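Local coordinates for MHC class I antigen (Ctenopharyngodon idella, PDB 5H5Z), which probably presents short peptides at the cell surface for inspection by T cells, as a class I heavy chain paired with beta-2-microglobulin, at residues A[191-195]-A[238-242]; A[126-130]-A[143-149]; A[35-40]-A[65-69]. All coordinates share one frame. Numbering follows the deposited sequence.

Along the chain the order is contact 3, contact 2, contact 1. Contacts 3 and 2 belong to the peptide-binding platform and reach the same eight-stranded antiparallel sheet, each joining a strand end and its turn to a helix above: strand 30-36 with helix 55-82 in contact 3, strand 128-131 with the junction of helices 134-145 and 148-170 in contact 2. Their centres are 26 Å apart, their nearest atoms about 11 Å. Contact 1 pairs two strands of the immunoglobulin domain, its centre 54 Å from that of contact 2 and 49 Å from that of contact 3, across the chain's centre. Contacts 2 and 3 thus join helices to the platform floor, while contact 1 lies within the membrane-proximal domain.

Contact 1 of 3, residues A[191-195]-A[238-242]; sequences SSPVT and STLNV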
loop_
_atom_site.group_PDB
_atom_site.type_symbol
_atom_site.label_atom_id
_atom_site.label_comp_id
_atom_site.label_asym_id
_atom_site.label_seq_id
_atom_site.Cartn_x
_atom_site.Cartn_y
_atom_site.Cartn_z
ATOM N N SER A 191 16.897 -0.841 31.342
ATOM C CA SER A 191 18.128 -1.354 30.748
ATOM C C SER A 191 17.972 -1.750 29.279
ATOM O O SER A 191 18.937 -2.178 28.642
ATOM C CB SER A 191 18.674 -2.523 31.571
ATOM O OG SER A 191 18.958 -2.105 32.893
ATOM N N SER A 192 16.759 -1.602 28.753
ATOM C CA SER A 192 16.428 -2.034 27.398
ATOM C C SER A 192 16.674 -0.942 26.353
ATOM O O SER A 192 16.943 0.207 26.715
ATOM C CB SER A 192 14.973 -2.503 27.350
ATOM O OG SER A 192 14.834 -3.741 28.017
ATOM N N PRO A 193 16.586 -1.295 25.049
ATOM C CA PRO A 193 16.736 -0.267 24.014
ATOM C C PRO A 193 15.655 0.813 24.094
ATOM O O PRO A 193 14.603 0.607 24.709
ATOM C CB PRO A 193 16.594 -1.055 22.706
ATOM C CG PRO A 193 16.927 -2.466 23.054
ATOM C CD PRO A 193 16.461 -2.649 24.468
ATOM N N VAL A 194 15.929 1.959 23.481
ATOM C CA VAL A 194 14.985 3.072 23.462
ATOM C C VAL A 194 14.499 3.255 22.031
ATOM O O VAL A 194 15.306 3.286 21.098
ATOM C CB VAL A 194 15.625 4.372 23.991
ATOM C CG1 VAL A 194 14.628 5.521 23.940
ATOM C CG2 VAL A 194 16.149 4.175 25.414
ATOM N N THR A 195 13.180 3.354 21.871
ATOM C CA THR A 195 12.549 3.497 20.560
ATOM C C THR A 195 11.975 4.902 20.378
ATOM O O THR A 195 11.177 5.375 21.191
ATOM C CB THR A 195 11.429 2.452 20.352
ATOM O OG1 THR A 195 11.992 1.138 20.382
ATOM C CG2 THR A 195 10.734 2.647 19.002
ATOM N N SER A 238 12.694 4.440 15.054
ATOM C CA SER A 238 14.095 4.050 15.114
ATOM C C SER A 238 14.415 3.607 16.527
ATOM O O SER A 238 13.885 4.155 17.489
ATOM C CB SER A 238 15.005 5.210 14.717
ATOM O OG SER A 238 16.364 4.808 14.750
ATOM N N THR A 239 15.291 2.618 16.645
ATOM C CA THR A 239 15.630 2.042 17.938
ATOM C C THR A 239 17.122 2.204 18.199
ATOM O O THR A 239 17.944 1.858 17.349
ATOM C CB THR A 239 15.241 0.548 17.994
ATOM O OG1 THR A 239 13.841 0.408 17.716
ATOM C CG2 THR A 239 15.531 -0.045 19.362
ATOM N N LEU A 240 17.454 2.743 19.372
ATOM C CA LEU A 240 18.840 2.888 19.807
ATOM C C LEU A 240 19.153 1.841 20.860
ATOM O O LEU A 240 18.478 1.769 21.889
ATOM C CB LEU A 240 19.088 4.285 20.390
ATOM C CG LEU A 240 20.508 4.579 20.891
ATOM C CD1 LEU A 240 21.478 4.745 19.729
ATOM C CD2 LEU A 240 20.532 5.812 21.786
ATOM N N ASN A 241 20.175 1.032 20.597
ATOM C CA ASN A 241 20.600 0.028 21.559
ATOM C C ASN A 241 21.992 0.288 22.120
ATOM O O ASN A 241 22.957 -0.392 21.775
ATOM C CB ASN A 241 20.495 -1.391 20.988
ATOM C CG ASN A 241 20.571 -2.457 22.069
ATOM O OD1 ASN A 241 20.367 -2.172 23.253
ATOM N ND2 ASN A 241 20.865 -3.687 21.671
ATOM N N VAL A 242 22.084 1.302 22.973
ATOM C CA VAL A 242 23.260 1.486 23.810
ATOM C C VAL A 242 22.824 1.057 25.204
ATOM O O VAL A 242 21.633 0.861 25.447
ATOM C CB VAL A 242 23.797 2.937 23.779
ATOM C CG1 VAL A 242 24.137 3.346 22.351
ATOM C CG2 VAL A 242 22.805 3.919 24.397
HETATM O O HOH W 1 19.444 1.368 26.816
#
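Residues 191-195 and 238-242 run antiparallel, with Pro193 level with Asn241, Val194 with Leu240 and Thr195 with Thr239. Val194 and Leu240 form a hydrogen-bonded pair, their CA atoms 5.3 Å apart: Val194 N donates to Leu240 O at 3.0 Å (164° at the hydrogen) and Leu240 N to Val194 O at 2.8 Å (169°). At the next pair, which is non-hydrogen-bonded, the CA atoms of Thr195 and Thr239 close to 4.3 Å. CA-H...O contacts support this register, Thr239 CA to Val194 O and Thr195 CA to Ser238 O, both 3.4 Å. Beyond the pairing the chains part, and water 1 occupies the gap, 2.8 Å from Ser192 O and 2.6 Å from Val242 O.

The two threonines share one face of the sheet, where Thr195 OG1 and Thr239 OG1 make a weak hydrogen bond of 3.3 Å. Pro193 extends this cover: its CB lies 3.7 Å from Thr239 CG2 and its CG 3.5 Å from Asn241 OD1. Val194 and Leu240 project from the other face, where both meet Trp210 of strand 207-212 and Trp247 of helix 244-249. Ser238 also turns inward, its OG hydrogen-bonded to Trp210 NE1.

Strand 194-201 also carries Cys196, disulfide-bonded to Cys254 on the opposing sheet. Neighbouring central strands of a four-stranded sheet, sending aliphatic side chains toward a tryptophan of the second sheet, mark the interior of an immunoglobulin C1-set beta sandwich, here the alpha-3 domain of the class I heavy chain.

Contact 2 of 3, residues A[126-130]-A[143-149]; sequences TLTWT and WEALAVA
Thr126 precedes the strand; its OG1 hydrogen-bonds Thr128 OG1 at 2.7 Å. Leu127 adopts positive phi (55/45), and with Thr128 faces Asp123 in a G1 beta bulge that leads into strand 128-131. Leu127 CA lies 5.2 Å from Ala149 CA; Leu127 O is 3.6 Å from Ala149 CB. Thr128 CB lies 3.5 Å from Glu144 OE2. Trp129 N donates to the same Glu144 OE2 (2.9 Å, 174°), which also forms a salt bridge with Lys140. The opposing segment is the break in the alpha-2 helix of the class I platform: helix 134-145 ends in a Schellman motif at Ala147 (59/32), which also occupies the N-cap position of helix 148-170. Trp143 (chi1 m, chi2 11°), whose NE1 binds the bound peptide's backbone, turns an edge to the face of Trp129 (chi1 m, chi2 91°): six-membered centroids 4.9 Å apart, planes at 70°. Trp129 CZ2 reaches Val148 CG1 at 3.7 Å. Water 2 accepts from Ala149 N (2.7 Å) and weakly from Trp129 NE1 (3.1 Å), and donates weakly to Trp143 O (2.7 Å).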
loop_
_atom_site.group_PDB
_atom_site.type_symbol
_atom_site.label_atom_id
_atom_site.label_comp_id
_atom_site.label_asym_id
_atom_site.label_seq_id
_atom_site.Cartn_x
_atom_site.Cartn_y
_atom_site.Cartn_z
ATOM N N THR A 126 8.861 4.795 -28.031
ATOM C CA THR A 126 8.997 4.070 -29.294
ATOM C C THR A 126 7.670 3.491 -29.782
ATOM O O THR A 126 7.605 2.908 -30.869
ATOM C CB THR A 126 10.022 2.922 -29.186
ATOM O OG1 THR A 126 9.685 2.080 -28.076
ATOM C CG2 THR A 126 11.433 3.471 -28.999
ATOM N N LEU A 127 6.622 3.653 -28.974
ATOM C CA LEU A 127 5.292 3.111 -29.276
ATOM C C LEU A 127 5.346 1.605 -29.531
ATOM O O LEU A 127 4.755 1.090 -30.486
ATOM C CB LEU A 127 4.639 3.865 -30.445
ATOM C CG LEU A 127 4.189 5.297 -30.142
ATOM C CD1 LEU A 127 3.928 6.075 -31.423
ATOM C CD2 LEU A 127 2.955 5.284 -29.252
ATOM N N THR A 128 6.075 0.908 -28.662
ATOM C CA THR A 128 6.222 -0.538 -28.747
ATOM C C THR A 128 5.978 -1.163 -27.379
ATOM O O THR A 128 5.987 -0.469 -26.355
ATOM C CB THR A 128 7.626 -0.949 -29.245
ATOM O OG1 THR A 128 8.629 -0.368 -28.400
ATOM C CG2 THR A 128 7.846 -0.509 -30.693
ATOM N N TRP A 129 5.748 -2.471 -27.378
ATOM C CA TRP A 129 5.557 -3.232 -26.154
ATOM C C TRP A 129 6.746 -4.143 -25.905
ATOM O O TRP A 129 7.105 -4.959 -26.755
ATOM C CB TRP A 129 4.264 -4.046 -26.229
ATOM C CG TRP A 129 3.052 -3.177 -26.199
ATOM C CD1 TRP A 129 2.394 -2.640 -27.273
ATOM C CD2 TRP A 129 2.364 -2.714 -25.034
ATOM N NE1 TRP A 129 1.331 -1.879 -26.845
ATOM C CE2 TRP A 129 1.290 -1.903 -25.475
ATOM C CE3 TRP A 129 2.543 -2.910 -23.657
ATOM C CZ2 TRP A 129 0.396 -1.295 -24.589
ATOM C CZ3 TRP A 129 1.660 -2.303 -22.774
ATOM C CH2 TRP A 129 0.602 -1.497 -23.243
ATOM N N THR A 130 7.363 -3.985 -24.740
ATOM C CA THR A 130 8.456 -4.857 -24.332
ATOM C C THR A 130 7.874 -6.159 -23.799
ATOM O O THR A 130 7.113 -6.155 -22.831
ATOM C CB THR A 130 9.345 -4.180 -23.275
ATOM O OG1 THR A 130 9.822 -2.936 -23.798
ATOM C CG2 THR A 130 10.543 -5.065 -22.909
ATOM N N TRP A 143 -0.614 -6.452 -30.527
ATOM C CA TRP A 143 -0.885 -5.106 -30.020
ATOM C C TRP A 143 -0.267 -4.010 -30.880
ATOM O O TRP A 143 -0.860 -2.942 -31.055
ATOM C CB TRP A 143 -0.458 -5.001 -28.559
ATOM C CG TRP A 143 -1.475 -5.606 -27.637
ATOM C CD1 TRP A 143 -2.554 -6.374 -27.992
ATOM C CD2 TRP A 143 -1.503 -5.515 -26.212
ATOM N NE1 TRP A 143 -3.256 -6.752 -26.878
ATOM C CE2 TRP A 143 -2.634 -6.240 -25.769
ATOM C CE3 TRP A 143 -0.691 -4.882 -25.263
ATOM C CZ2 TRP A 143 -2.974 -6.350 -24.421
ATOM C CZ3 TRP A 143 -1.022 -5.002 -23.918
ATOM C CH2 TRP A 143 -2.154 -5.732 -23.511
ATOM N N GLU A 144 0.903 -4.288 -31.446
ATOM C CA GLU A 144 1.538 -3.347 -32.363
ATOM C C GLU A 144 0.761 -3.207 -33.690
ATOM O O GLU A 144 0.711 -2.120 -34.268
ATOM C CB GLU A 144 3.031 -3.668 -32.532
ATOM C CG GLU A 144 3.846 -3.173 -31.341
ATOM C CD GLU A 144 5.205 -3.838 -31.159
ATOM O OE1 GLU A 144 5.735 -4.440 -32.109
ATOM O OE2 GLU A 144 5.757 -3.741 -30.039
ATOM N N ALA A 145 0.116 -4.287 -34.133
ATOM C CA ALA A 145 -0.772 -4.239 -35.304
ATOM C C ALA A 145 -2.069 -3.477 -35.017
ATOM O O ALA A 145 -2.624 -2.830 -35.907
ATOM C CB ALA A 145 -1.086 -5.646 -35.801
ATOM N N LEU A 146 -2.543 -3.547 -33.773
ATOM C CA LEU A 146 -3.802 -2.905 -33.381
ATOM C C LEU A 146 -3.632 -1.481 -32.835
ATOM O O LEU A 146 -4.610 -0.861 -32.403
ATOM C CB LEU A 146 -4.572 -3.784 -32.385
ATOM C CG LEU A 146 -5.112 -5.120 -32.915
ATOM C CD1 LEU A 146 -5.563 -6.004 -31.765
ATOM C CD2 LEU A 146 -6.240 -4.933 -33.924
ATOM N N ALA A 147 -2.397 -0.974 -32.873
ATOM C CA ALA A 147 -2.043 0.379 -32.403
ATOM C C ALA A 147 -2.365 0.639 -30.925
ATOM O O ALA A 147 -2.670 1.779 -30.527
ATOM C CB ALA A 147 -2.660 1.451 -33.298
ATOM N N VAL A 148 -2.264 -0.417 -30.118
ATOM C CA VAL A 148 -2.577 -0.362 -28.687
ATOM C C VAL A 148 -1.679 0.630 -27.943
ATOM O O VAL A 148 -2.160 1.366 -27.081
ATOM C CB VAL A 148 -2.506 -1.765 -28.027
ATOM C CG1 VAL A 148 -2.711 -1.673 -26.519
ATOM C CG2 VAL A 148 -3.547 -2.692 -28.637
ATOM N N ALA A 149 -0.388 0.651 -28.282
ATOM C CA ALA A 149 0.565 1.595 -27.680
ATOM C C ALA A 149 0.145 3.042 -27.911
ATOM O O ALA A 149 0.197 3.879 -27.001
ATOM C CB ALA A 149 1.963 1.365 -28.230
HETATM O O HOH W 2 0.851 -1.170 -29.847
#

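Contact 3 of 3, residues A[35-40]-A[65-69]; sequences FDSNSM and LIGAH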
loop_
_atom_site.group_PDB
_atom_site.type_symbol
_atom_site.label_atom_id
_atom_site.label_comp_id
_atom_site.label_asym_id
_atom_site.label_seq_id
_atom_site.Cartn_x
_atom_site.Cartn_y
_atom_site.Cartn_z
ATOM N N PHE A 35 -13.827 -1.374 -7.627
ATOM C CA PHE A 35 -14.734 -2.176 -8.451
ATOM C C PHE A 35 -14.382 -3.645 -8.293
ATOM O O PHE A 35 -13.206 -4.002 -8.239
ATOM C CB PHE A 35 -14.615 -1.782 -9.931
ATOM C CG PHE A 35 -15.452 -2.624 -10.876
ATOM C CD1 PHE A 35 -14.970 -3.837 -11.376
ATOM C CD2 PHE A 35 -16.707 -2.192 -11.293
ATOM C CE1 PHE A 35 -15.735 -4.609 -12.251
ATOM C CE2 PHE A 35 -17.471 -2.952 -12.172
ATOM C CZ PHE A 35 -16.990 -4.163 -12.653
ATOM N N ASP A 36 -15.402 -4.494 -8.223
ATOM C CA ASP A 36 -15.180 -5.922 -8.411
ATOM C C ASP A 36 -16.293 -6.602 -9.200
ATOM O O ASP A 36 -17.383 -6.046 -9.363
ATOM C CB ASP A 36 -14.814 -6.655 -7.095
ATOM C CG ASP A 36 -16.005 -6.894 -6.176
ATOM O OD1 ASP A 36 -17.103 -7.247 -6.655
ATOM O OD2 ASP A 36 -15.821 -6.769 -4.946
ATOM N N SER A 37 -15.998 -7.800 -9.700
ATOM C CA SER A 37 -16.916 -8.524 -10.576
ATOM C C SER A 37 -18.053 -9.245 -9.835
ATOM O O SER A 37 -18.947 -9.818 -10.470
ATOM C CB SER A 37 -16.143 -9.496 -11.474
ATOM O OG SER A 37 -15.314 -10.344 -10.702
ATOM N N ASN A 38 -18.016 -9.218 -8.504
ATOM C CA ASN A 38 -19.136 -9.706 -7.698
ATOM C C ASN A 38 -20.253 -8.669 -7.595
ATOM O O ASN A 38 -21.416 -8.984 -7.834
ATOM C CB ASN A 38 -18.672 -10.128 -6.301
ATOM C CG ASN A 38 -17.941 -11.460 -6.303
ATOM O OD1 ASN A 38 -18.087 -12.266 -7.222
ATOM N ND2 ASN A 38 -17.156 -11.702 -5.259
ATOM N N SER A 39 -19.898 -7.436 -7.241
ATOM C CA SER A 39 -20.883 -6.356 -7.167
ATOM C C SER A 39 -21.191 -5.779 -8.547
ATOM O O SER A 39 -22.285 -5.263 -8.771
ATOM C CB SER A 39 -20.414 -5.249 -6.218
ATOM O OG SER A 39 -19.376 -4.476 -6.798
ATOM N N MET A 40 -20.221 -5.880 -9.460
ATOM C CA MET A 40 -20.294 -5.293 -10.809
ATOM C C MET A 40 -20.568 -3.792 -10.792
ATOM O O MET A 40 -21.209 -3.258 -11.704
ATOM C CB MET A 40 -21.330 -6.017 -11.688
ATOM C CG MET A 40 -20.919 -7.406 -12.136
ATOM S SD MET A 40 -19.507 -7.422 -13.263
ATOM C CE MET A 40 -19.601 -9.117 -13.836
ATOM N N LEU A 65 -15.351 -0.790 -16.502
ATOM C CA LEU A 65 -14.782 -1.902 -15.732
ATOM C C LEU A 65 -15.488 -3.245 -15.924
ATOM O O LEU A 65 -14.860 -4.292 -15.760
ATOM C CB LEU A 65 -14.636 -1.531 -14.257
ATOM C CG LEU A 65 -13.656 -0.364 -14.061
ATOM C CD1 LEU A 65 -13.734 0.221 -12.655
ATOM C CD2 LEU A 65 -12.225 -0.753 -14.427
ATOM N N ILE A 66 -16.775 -3.220 -16.288
ATOM C CA ILE A 66 -17.455 -4.448 -16.720
ATOM C C ILE A 66 -16.744 -4.955 -17.978
ATOM O O ILE A 66 -16.454 -6.151 -18.099
ATOM C CB ILE A 66 -18.967 -4.242 -16.981
ATOM C CG1 ILE A 66 -19.723 -3.994 -15.671
ATOM C CG2 ILE A 66 -19.565 -5.459 -17.676
ATOM C CD1 ILE A 66 -21.135 -3.466 -15.870
ATOM N N GLY A 67 -16.438 -4.031 -18.889
ATOM C CA GLY A 67 -15.642 -4.325 -20.082
ATOM C C GLY A 67 -14.259 -4.869 -19.753
ATOM O O GLY A 67 -13.812 -5.845 -20.360
ATOM N N ALA A 68 -13.584 -4.238 -18.789
ATOM C CA ALA A 68 -12.262 -4.695 -18.333
ATOM C C ALA A 68 -12.292 -6.121 -17.781
ATOM O O ALA A 68 -11.399 -6.920 -18.072
ATOM C CB ALA A 68 -11.689 -3.737 -17.302
ATOM N N HIS A 69 -13.319 -6.430 -16.988
ATOM C CA HIS A 69 -13.548 -7.780 -16.471
ATOM C C HIS A 69 -13.670 -8.815 -17.593
ATOM O O HIS A 69 -13.012 -9.861 -17.555
ATOM C CB HIS A 69 -14.787 -7.793 -15.568
ATOM C CG HIS A 69 -15.351 -9.157 -15.310
ATOM N ND1 HIS A 69 -14.605 -10.189 -14.781
ATOM C CD2 HIS A 69 -16.597 -9.652 -15.493
ATOM C CE1 HIS A 69 -15.366 -11.261 -14.654
ATOM N NE2 HIS A 69 -16.579 -10.962 -15.082
#
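One side of helical segment 65-69 rests on the end of strand 30-36 and the turn that follows it, and no hydrogen bond crosses between them: the fit depends on shape. Leu65, Ile66 and His69 are the helix residues that meet the other segment. Leu65 and His69 stand one turn apart, linked by His69 N to Leu65 O at 2.9 Å.

Phe35, with chi1 t, raises its ring against the helix. Leu65 CB sits squarely on it, 3.5 Å from the centroid and only 5° off the normal, a CH-pi contact, while Leu65 CD1 reaches down to 3.5 Å from Phe35 CB. The tip of the ring meets the next residue, with Phe35 CZ 4.1 Å from Ile66 CG1. Met40 SD lies 4.2 Å from the same Ile66 CG1, so this methylene settles over the seam between the phenyl tip and the sulfur.

A second hollow takes His69. Ser37 CB lies over the imidazole face, 3.7 Å from the His69 ring centroid and 9° off the normal, and Met40 CE comes obliquely to 3.5 Å from His69 CD2. The turn is held in shape by an Asx motif, Asp36 OD1 to Ser39 N at 2.9 Å, and by Met40 N to Asp36 O at 2.8 Å; Ser37 OG bonds Phe21 N on the adjoining strand.

Ala68, directed sideways, packs on an apolar side chain of the bound peptide. A long helix laid across an antiparallel sheet, with the peptide beside it, is the design of the MHC class I alpha-1 domain, which forms one wall of the peptide-binding groove.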